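Local structure of nucleoporin nup120 (Schizosaccharomyces pombe, 4GQ2) at residues L23-E35 / R154-I166. The protein serves as a component of the nuclear pore complex, where nucleoporins can be both structural elements and docking partners for nuclear transport factors. Numbering follows the deposited sequence.
Sequences LALWVPALENDSE and RLDDDWCLCYRPI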
ATOM      1  N   LEU A  23      -2.525 -25.819  -1.453  1.00 44.62           N
ATOM      2  CA  LEU A  23      -2.623 -27.268  -1.291  1.00 44.18           C
ATOM      3  C   LEU A  23      -1.811 -27.908  -2.402  1.00 42.55           C
ATOM      4  O   LEU A  23      -2.133 -27.761  -3.582  1.00 49.17           O
ATOM      5  CB  LEU A  23      -4.076 -27.760  -1.314  1.00 37.70           C
ATOM      6  CG  LEU A  23      -4.308 -29.282  -1.294  1.00 40.45           C
ATOM      7  CD1 LEU A  23      -3.743 -29.979  -0.055  1.00 35.28           C
ATOM      8  CD2 LEU A  23      -5.786 -29.586  -1.429  1.00 38.20           C
ATOM      9  N   ALA A  24      -0.745 -28.592  -2.012  1.00 47.33           N
ATOM     10  CA  ALA A  24       0.128 -29.274  -2.956  1.00 43.11           C
ATOM     11  C   ALA A  24      -0.302 -30.731  -3.081  1.00 49.77           C
ATOM     12  O   ALA A  24      -0.438 -31.434  -2.076  1.00 52.06           O
ATOM     13  CB  ALA A  24       1.569 -29.181  -2.494  1.00 34.38           C
ATOM     14  N   LEU A  25      -0.539 -31.171  -4.314  1.00 45.38           N
ATOM     15  CA  LEU A  25      -0.941 -32.548  -4.575  1.00 41.42           C
ATOM     16  C   LEU A  25      -0.044 -33.214  -5.612  1.00 47.43           C
ATOM     17  O   LEU A  25       0.480 -32.549  -6.509  1.00 47.14           O
ATOM     18  CB  LEU A  25      -2.377 -32.594  -5.067  1.00 43.92           C
ATOM     19  CG  LEU A  25      -3.493 -31.980  -4.233  1.00 48.81           C
ATOM     20  CD1 LEU A  25      -4.830 -32.269  -4.908  1.00 39.17           C
ATOM     21  CD2 LEU A  25      -3.467 -32.539  -2.819  1.00 52.07           C
ATOM     22  N   TRP A  26       0.126 -34.527  -5.471  1.00 50.87           N
ATOM     23  CA  TRP A  26       0.847 -35.355  -6.441  1.00 47.18           C
ATOM     24  C   TRP A  26      -0.061 -36.432  -6.937  1.00 55.79           C
ATOM     25  O   TRP A  26      -0.656 -37.165  -6.139  1.00 53.00           O
ATOM     26  CB  TRP A  26       2.071 -36.000  -5.802  1.00 48.88           C
ATOM     27  CG  TRP A  26       3.229 -35.056  -5.613  1.00 42.33           C
ATOM     28  CD1 TRP A  26       4.381 -34.959  -6.391  1.00 43.27           C
ATOM     29  CD2 TRP A  26       3.385 -34.030  -4.572  1.00 44.19           C
ATOM     30  NE1 TRP A  26       5.215 -33.977  -5.915  1.00 50.81           N
ATOM     31  CE2 TRP A  26       4.679 -33.380  -4.827  1.00 49.92           C
ATOM     32  CE3 TRP A  26       2.614 -33.601  -3.496  1.00 44.74           C
ATOM     33  CZ2 TRP A  26       5.157 -32.353  -4.025  1.00 52.40           C
ATOM     34  CZ3 TRP A  26       3.110 -32.566  -2.692  1.00 58.68           C
ATOM     35  CH2 TRP A  26       4.352 -31.958  -2.951  1.00 47.16           C
ATOM     36  N   VAL A  27      -0.185 -36.538  -8.261  1.00 61.70           N
ATOM     37  CA  VAL A  27      -0.959 -37.621  -8.874  1.00 53.39           C
ATOM     38  C   VAL A  27      -0.247 -38.956  -8.609  1.00 50.90           C
ATOM     39  O   VAL A  27       0.989 -38.982  -8.518  1.00 47.96           O
ATOM     40  CB  VAL A  27      -1.199 -37.394 -10.390  1.00 55.26           C
ATOM     41  CG1 VAL A  27      -1.966 -36.098 -10.624  1.00 52.20           C
ATOM     42  CG2 VAL A  27       0.107 -37.385 -11.169  1.00 48.62           C
ATOM     43  N   PRO A  28      -1.015 -40.054  -8.436  1.00 48.28           N
ATOM     44  CA  PRO A  28      -0.408 -41.370  -8.202  1.00 55.57           C
ATOM     45  C   PRO A  28       0.611 -41.735  -9.284  1.00 67.03           C
ATOM     46  O   PRO A  28       0.351 -41.519 -10.473  1.00 75.69           O
ATOM     47  CB  PRO A  28      -1.609 -42.319  -8.257  1.00 51.15           C
ATOM     48  CG  PRO A  28      -2.753 -41.481  -7.811  1.00 49.12           C
ATOM     49  CD  PRO A  28      -2.489 -40.122  -8.394  1.00 50.70           C
ATOM     50  N   ALA A  29       1.762 -42.262  -8.867  1.00 59.74           N
ATOM     51  CA  ALA A  29       2.837 -42.626  -9.795  1.00 71.27           C
ATOM     52  C   ALA A  29       2.539 -43.920 -10.564  1.00 76.58           C
ATOM     53  O   ALA A  29       1.971 -44.866 -10.015  1.00 65.16           O
ATOM     54  CB  ALA A  29       4.164 -42.735  -9.056  1.00 65.35           C
ATOM     55  N   LEU A  30       2.921 -43.940 -11.840  1.00 81.48           N
ATOM     56  CA  LEU A  30       2.767 -45.119 -12.698  1.00 82.40           C
ATOM     57  C   LEU A  30       4.115 -45.575 -13.267  1.00 89.91           C
ATOM     58  O   LEU A  30       5.140 -44.927 -13.041  1.00 82.84           O
ATOM     59  CB  LEU A  30       1.741 -44.855 -13.808  1.00 75.53           C
ATOM     60  CG  LEU A  30       0.309 -45.373 -13.588  1.00 83.34           C
ATOM     61  CD1 LEU A  30      -0.391 -44.728 -12.397  1.00 83.34           C
ATOM     62  CD2 LEU A  30      -0.520 -45.179 -14.848  1.00 79.18           C
ATOM     63  N   GLU A  31       4.114 -46.687 -14.001  1.00108.08           N
ATOM     64  CA  GLU A  31       5.365 -47.346 -14.402  1.00116.96           C
ATOM     65  C   GLU A  31       6.134 -46.613 -15.507  1.00105.64           C
ATOM     66  O   GLU A  31       7.320 -46.312 -15.344  1.00107.10           O
ATOM     67  CB  GLU A  31       5.112 -48.807 -14.780  1.00123.41           C
ATOM     68  CG  GLU A  31       6.186 -49.757 -14.278  1.00110.24           C
ATOM     69  CD  GLU A  31       5.706 -51.193 -14.215  1.00106.97           C
ATOM     70  OE1 GLU A  31       5.552 -51.818 -15.287  1.00100.83           O
ATOM     71  OE2 GLU A  31       5.489 -51.695 -13.091  1.00101.84           O
ATOM     72  N   ASN A  32       5.462 -46.341 -16.624  1.00 82.10           N
ATOM     73  CA  ASN A  32       6.033 -45.520 -17.692  1.00 96.35           C
ATOM     74  C   ASN A  32       5.452 -44.112 -17.612  1.00104.72           C
ATOM     75  O   ASN A  32       4.592 -43.719 -18.409  1.00 87.17           O
ATOM     76  CB  ASN A  32       5.795 -46.164 -19.058  1.00 99.23           C
ATOM     77  CG  ASN A  32       6.411 -47.547 -19.159  1.00 92.23           C
ATOM     78  OD1 ASN A  32       7.618 -47.719 -18.966  1.00 79.33           O
ATOM     79  ND2 ASN A  32       5.582 -48.545 -19.453  1.00 68.89           N
ATOM     80  N   ASP A  33       5.956 -43.367 -16.630  1.00118.29           N
ATOM     81  CA  ASP A  33       5.332 -42.132 -16.141  1.00101.80           C
ATOM     82  C   ASP A  33       5.079 -40.976 -17.112  1.00 93.72           C
ATOM     83  O   ASP A  33       3.958 -40.469 -17.151  1.00 98.09           O
ATOM     84  CB  ASP A  33       6.035 -41.640 -14.876  1.00 91.41           C
ATOM     85  CG  ASP A  33       5.262 -41.979 -13.630  1.00 91.46           C
ATOM     86  OD1 ASP A  33       4.027 -42.189 -13.742  1.00 60.70           O
ATOM     87  OD2 ASP A  33       5.881 -42.026 -12.545  1.00 99.75           O
ATOM     88  N   SER A  34       6.082 -40.529 -17.873  1.00 99.58           N
ATOM     89  CA  SER A  34       7.467 -40.979 -17.785  1.00102.85           C
ATOM     90  C   SER A  34       8.354 -39.774 -17.480  1.00100.71           C
ATOM     91  O   SER A  34       8.815 -39.625 -16.347  1.00 94.81           O
ATOM     92  CB  SER A  34       7.907 -41.710 -19.067  1.00108.98           C
ATOM     93  OG  SER A  34       8.078 -40.826 -20.165  1.00101.38           O
ATOM     94  N   GLU A  35       8.573 -38.925 -18.488  1.00105.24           N
ATOM     95  CA  GLU A  35       9.329 -37.670 -18.348  1.00108.67           C
ATOM     96  C   GLU A  35       8.703 -36.540 -19.177  1.00100.06           C
ATOM     97  O   GLU A  35       8.641 -36.601 -20.411  1.00 79.12           O
ATOM     98  CB  GLU A  35      10.804 -37.850 -18.740  1.00107.51           C
ATOM     99  CG  GLU A  35      11.657 -38.630 -17.746  1.00113.06           C
ATOM    100  CD  GLU A  35      11.566 -40.138 -17.927  1.00124.14           C
ATOM    101  OE1 GLU A  35      11.047 -40.596 -18.971  1.00117.41           O
ATOM    102  OE2 GLU A  35      12.020 -40.870 -17.020  1.00115.71           O
ATOM    103  N   ARG A 154      -8.565 -32.362   3.754  1.00 77.84           N
ATOM    104  CA  ARG A 154      -8.642 -33.815   3.600  1.00 90.91           C
ATOM    105  C   ARG A 154      -8.789 -34.269   2.146  1.00 82.30           C
ATOM    106  O   ARG A 154      -9.612 -33.739   1.389  1.00 76.37           O
ATOM    107  CB  ARG A 154      -9.774 -34.403   4.455  1.00 90.94           C
ATOM    108  CG  ARG A 154      -9.338 -34.900   5.830  1.00110.31           C
ATOM    109  CD  ARG A 154      -8.514 -36.180   5.733  1.00117.85           C
ATOM    110  NE  ARG A 154      -8.217 -36.760   7.044  1.00117.79           N
ATOM    111  CZ  ARG A 154      -7.383 -37.780   7.252  1.00114.52           C
ATOM    112  NH1 ARG A 154      -6.742 -38.346   6.237  1.00117.33           N
ATOM    113  NH2 ARG A 154      -7.184 -38.233   8.484  1.00 96.29           N
ATOM    114  N   LEU A 155      -7.971 -35.249   1.773  1.00 68.59           N
ATOM    115  CA  LEU A 155      -8.022 -35.866   0.454  1.00 71.33           C
ATOM    116  C   LEU A 155      -8.840 -37.146   0.466  1.00 69.91           C
ATOM    117  O   LEU A 155      -8.512 -38.092   1.184  1.00 80.85           O
ATOM    118  CB  LEU A 155      -6.612 -36.209  -0.028  1.00 70.50           C
ATOM    119  CG  LEU A 155      -5.751 -35.157  -0.721  1.00 69.54           C
ATOM    120  CD1 LEU A 155      -4.432 -35.795  -1.132  1.00 58.16           C
ATOM    121  CD2 LEU A 155      -6.474 -34.579  -1.927  1.00 66.52           C
ATOM    122  N   ASP A 156      -9.899 -37.175  -0.336  1.00 68.96           N
ATOM    123  CA  ASP A 156     -10.591 -38.423  -0.621  1.00 74.42           C
ATOM    124  C   ASP A 156      -9.637 -39.310  -1.406  1.00 70.76           C
ATOM    125  O   ASP A 156      -8.851 -38.810  -2.208  1.00 66.79           O
ATOM    126  CB  ASP A 156     -11.863 -38.169  -1.429  1.00 72.58           C
ATOM    127  CG  ASP A 156     -12.955 -37.494  -0.613  1.00 86.14           C
ATOM    128  OD1 ASP A 156     -12.882 -37.510   0.636  1.00 97.74           O
ATOM    129  OD2 ASP A 156     -13.898 -36.950  -1.226  1.00 92.98           O
ATOM    130  N   ASP A 157      -9.700 -40.617  -1.160  1.00 79.59           N
ATOM    131  CA  ASP A 157      -8.809 -41.582  -1.814  1.00 79.08           C
ATOM    132  C   ASP A 157      -8.943 -41.568  -3.335  1.00 61.24           C
ATOM    133  O   ASP A 157      -7.965 -41.775  -4.055  1.00 55.30           O
ATOM    134  CB  ASP A 157      -9.069 -42.998  -1.286  1.00 88.38           C
ATOM    135  CG  ASP A 157      -8.731 -43.150   0.187  1.00 88.75           C
ATOM    136  OD1 ASP A 157      -7.863 -42.406   0.694  1.00 92.43           O
ATOM    137  OD2 ASP A 157      -9.332 -44.028   0.840  1.00 98.25           O
ATOM    138  N   ASP A 158     -10.158 -41.301  -3.806  1.00 62.94           N
ATOM    139  CA  ASP A 158     -10.502 -41.367  -5.226  1.00 69.52           C
ATOM    140  C   ASP A 158     -10.370 -40.030  -5.976  1.00 67.84           C
ATOM    141  O   ASP A 158     -10.959 -39.864  -7.051  1.00 57.96           O
ATOM    142  CB  ASP A 158     -11.931 -41.913  -5.378  1.00 81.72           C
ATOM    143  CG  ASP A 158     -12.958 -41.138  -4.547  1.00 96.94           C
ATOM    144  OD1 ASP A 158     -12.616 -40.662  -3.440  1.00 91.78           O
ATOM    145  OD2 ASP A 158     -14.119 -41.016  -4.995  1.00 96.18           O
ATOM    146  N   TRP A 159      -9.592 -39.091  -5.428  1.00 63.38           N
ATOM    147  CA  TRP A 159      -9.502 -37.738  -6.003  1.00 57.03           C
ATOM    148  C   TRP A 159      -8.850 -37.728  -7.355  1.00 58.47           C
ATOM    149  O   TRP A 159      -9.236 -36.943  -8.220  1.00 60.08           O
ATOM    150  CB  TRP A 159      -8.803 -36.765  -5.057  1.00 51.76           C
ATOM    151  CG  TRP A 159      -7.298 -36.890  -5.002  1.00 46.23           C
ATOM    152  CD1 TRP A 159      -6.540 -37.651  -4.118  1.00 47.04           C
ATOM    153  CD2 TRP A 159      -6.313 -36.217  -5.863  1.00 50.41           C
ATOM    154  NE1 TRP A 159      -5.199 -37.501  -4.364  1.00 46.70           N
ATOM    155  CE2 TRP A 159      -4.992 -36.659  -5.396  1.00 45.70           C
ATOM    156  CE3 TRP A 159      -6.390 -35.326  -6.933  1.00 44.70           C
ATOM    157  CZ2 TRP A 159      -3.818 -36.220  -5.990  1.00 43.37           C
ATOM    158  CZ3 TRP A 159      -5.196 -34.892  -7.524  1.00 40.12           C
ATOM    159  CH2 TRP A 159      -3.944 -35.330  -7.063  1.00 44.76           C
ATOM    160  N   CYS A 160      -7.862 -38.602  -7.540  1.00 53.82           N
ATOM    161  CA  CYS A 160      -7.209 -38.776  -8.829  1.00 56.56           C
ATOM    162  C   CYS A 160      -7.232 -40.218  -9.335  1.00 56.95           C
ATOM    163  O   CYS A 160      -6.710 -41.118  -8.687  1.00 59.69           O
ATOM    164  CB  CYS A 160      -5.773 -38.277  -8.783  1.00 53.85           C
ATOM    165  SG  CYS A 160      -5.052 -38.161 -10.430  1.00 55.69           S
ATOM    166  N   LEU A 161      -7.840 -40.409 -10.504  1.00 67.56           N
ATOM    167  CA  LEU A 161      -7.847 -41.682 -11.219  1.00 54.71           C
ATOM    168  C   LEU A 161      -6.950 -41.561 -12.451  1.00 52.96           C
ATOM    169  O   LEU A 161      -7.004 -40.555 -13.169  1.00 55.37           O
ATOM    170  CB  LEU A 161      -9.278 -42.035 -11.644  1.00 62.71           C
ATOM    171  CG  LEU A 161     -10.217 -42.853 -10.737  1.00 66.82           C
ATOM    172  CD1 LEU A 161     -10.033 -42.586  -9.251  1.00 63.55           C
ATOM    173  CD2 LEU A 161     -11.671 -42.636 -11.138  1.00 63.02           C
ATOM    174  N   CYS A 162      -6.130 -42.581 -12.691  1.00 57.68           N
ATOM    175  CA  CYS A 162      -5.220 -42.591 -13.839  1.00 60.72           C
ATOM    176  C   CYS A 162      -5.613 -43.617 -14.887  1.00 66.76           C
ATOM    177  O   CYS A 162      -5.905 -44.774 -14.568  1.00 67.56           O
ATOM    178  CB  CYS A 162      -3.786 -42.858 -13.390  1.00 54.29           C
ATOM    179  SG  CYS A 162      -3.311 -41.835 -11.993  1.00 60.61           S
ATOM    180  N   TYR A 163      -5.595 -43.185 -16.143  1.00 64.08           N
ATOM    181  CA  TYR A 163      -5.961 -44.036 -17.262  1.00 54.12           C
ATOM    182  C   TYR A 163      -4.884 -44.011 -18.331  1.00 58.96           C
ATOM    183  O   TYR A 163      -4.292 -42.965 -18.596  1.00 56.29           O
ATOM    184  CB  TYR A 163      -7.279 -43.570 -17.865  1.00 49.48           C
ATOM    185  CG  TYR A 163      -8.455 -43.654 -16.923  1.00 58.25           C
ATOM    186  CD1 TYR A 163      -9.173 -44.844 -16.777  1.00 55.00           C
ATOM    187  CD2 TYR A 163      -8.864 -42.541 -16.189  1.00 56.55           C
ATOM    188  CE1 TYR A 163     -10.264 -44.924 -15.920  1.00 50.20           C
ATOM    189  CE2 TYR A 163      -9.948 -42.612 -15.324  1.00 59.67           C
ATOM    190  CZ  TYR A 163     -10.645 -43.803 -15.195  1.00 58.04           C
ATOM    191  OH  TYR A 163     -11.723 -43.876 -14.343  1.00 56.44           O
ATOM    192  N   ARG A 164      -4.639 -45.172 -18.938  1.00 54.20           N
ATOM    193  CA  ARG A 164      -3.736 -45.281 -20.079  1.00 56.82           C
ATOM    194  C   ARG A 164      -4.497 -45.820 -21.291  1.00 56.59           C
ATOM    195  O   ARG A 164      -4.485 -47.026 -21.545  1.00 60.72           O
ATOM    196  CB  ARG A 164      -2.546 -46.182 -19.747  1.00 66.08           C
ATOM    197  CG  ARG A 164      -1.493 -45.532 -18.870  1.00 71.56           C
ATOM    198  CD  ARG A 164      -0.360 -46.502 -18.593  1.00 82.58           C
ATOM    199  NE  ARG A 164       0.737 -45.866 -17.870  1.00 94.95           N
ATOM    200  CZ  ARG A 164       1.810 -46.504 -17.412  1.00110.48           C
ATOM    201  NH1 ARG A 164       1.951 -47.812 -17.595  1.00121.86           N
ATOM    202  NH2 ARG A 164       2.746 -45.830 -16.766  1.00107.40           N
ATOM    203  N   PRO A 165      -5.158 -44.923 -22.049  1.00 62.36           N
ATOM    204  CA  PRO A 165      -5.985 -45.344 -23.179  1.00 62.85           C
ATOM    205  C   PRO A 165      -5.137 -45.997 -24.259  1.00 55.73           C
ATOM    206  O   PRO A 165      -4.023 -45.546 -24.530  1.00 47.66           O
ATOM    207  CB  PRO A 165      -6.591 -44.030 -23.695  1.00 60.09           C
ATOM    208  CG  PRO A 165      -6.352 -43.029 -22.611  1.00 64.66           C
ATOM    209  CD  PRO A 165      -5.072 -43.456 -21.968  1.00 58.96           C
ATOM    210  N   ILE A 166      -5.670 -47.059 -24.854  1.00 65.46           N
ATOM    211  CA  ILE A 166      -4.929 -47.866 -25.820  1.00 57.53           C
ATOM    212  C   ILE A 166      -4.583 -47.068 -27.075  1.00 49.69           C
ATOM    213  O   ILE A 166      -3.458 -47.150 -27.569  1.00 54.10           O
ATOM    214  CB  ILE A 166      -5.670 -49.190 -26.123  1.00 55.23           C
ATOM    215  CG1 ILE A 166      -5.561 -50.122 -24.907  1.00 48.03           C
ATOM    216  CG2 ILE A 166      -5.107 -49.869 -27.368  1.00 51.66           C
ATOM    217  CD1 ILE A 166      -6.647 -51.170 -24.818  1.00 49.73           C
TER
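Leu25 lays its CD1 methyl over one face of the Trp159 indole, a CH-pi contact 3.8 Å from the centroid of the six-membered ring. Its other methyl, CD2, packs against Leu155 CD2 at 3.7 Å, and Leu155 reaches the same indole face, whereas Cys160 CB lies over the opposite one. The ring is thus sandwiched; with CG between the backbone N and the carbonyl carbon (chi1 77°), it extends toward Leu25 and directs CZ2 edge-on at the Trp26 carbonyl O, 3.3 Å away. Farther along, Cys160 SG lies 3.7 Å from Val27 CG1, and Pro28 CD rests on Cys160 CB. Leu30 splits its branches: CD1 meets Cys162 CB at 4.0 Å, while CD2 lies over one face of the guanidinium of the extended Arg164, nearest NE. With alanine in place of Trp159, a gap would probably open beneath Leu25 CD1, and the indole face that Leu155 CD2 lies against would be lost. The case illustrates how neighbouring sheets of a beta-propeller can join through side chains: strand 21-26 borders one sheet, strand 160-163 another, and no hydrogen bond links the two segments, so cohesion rests chiefly on apolar and CH-pi contacts.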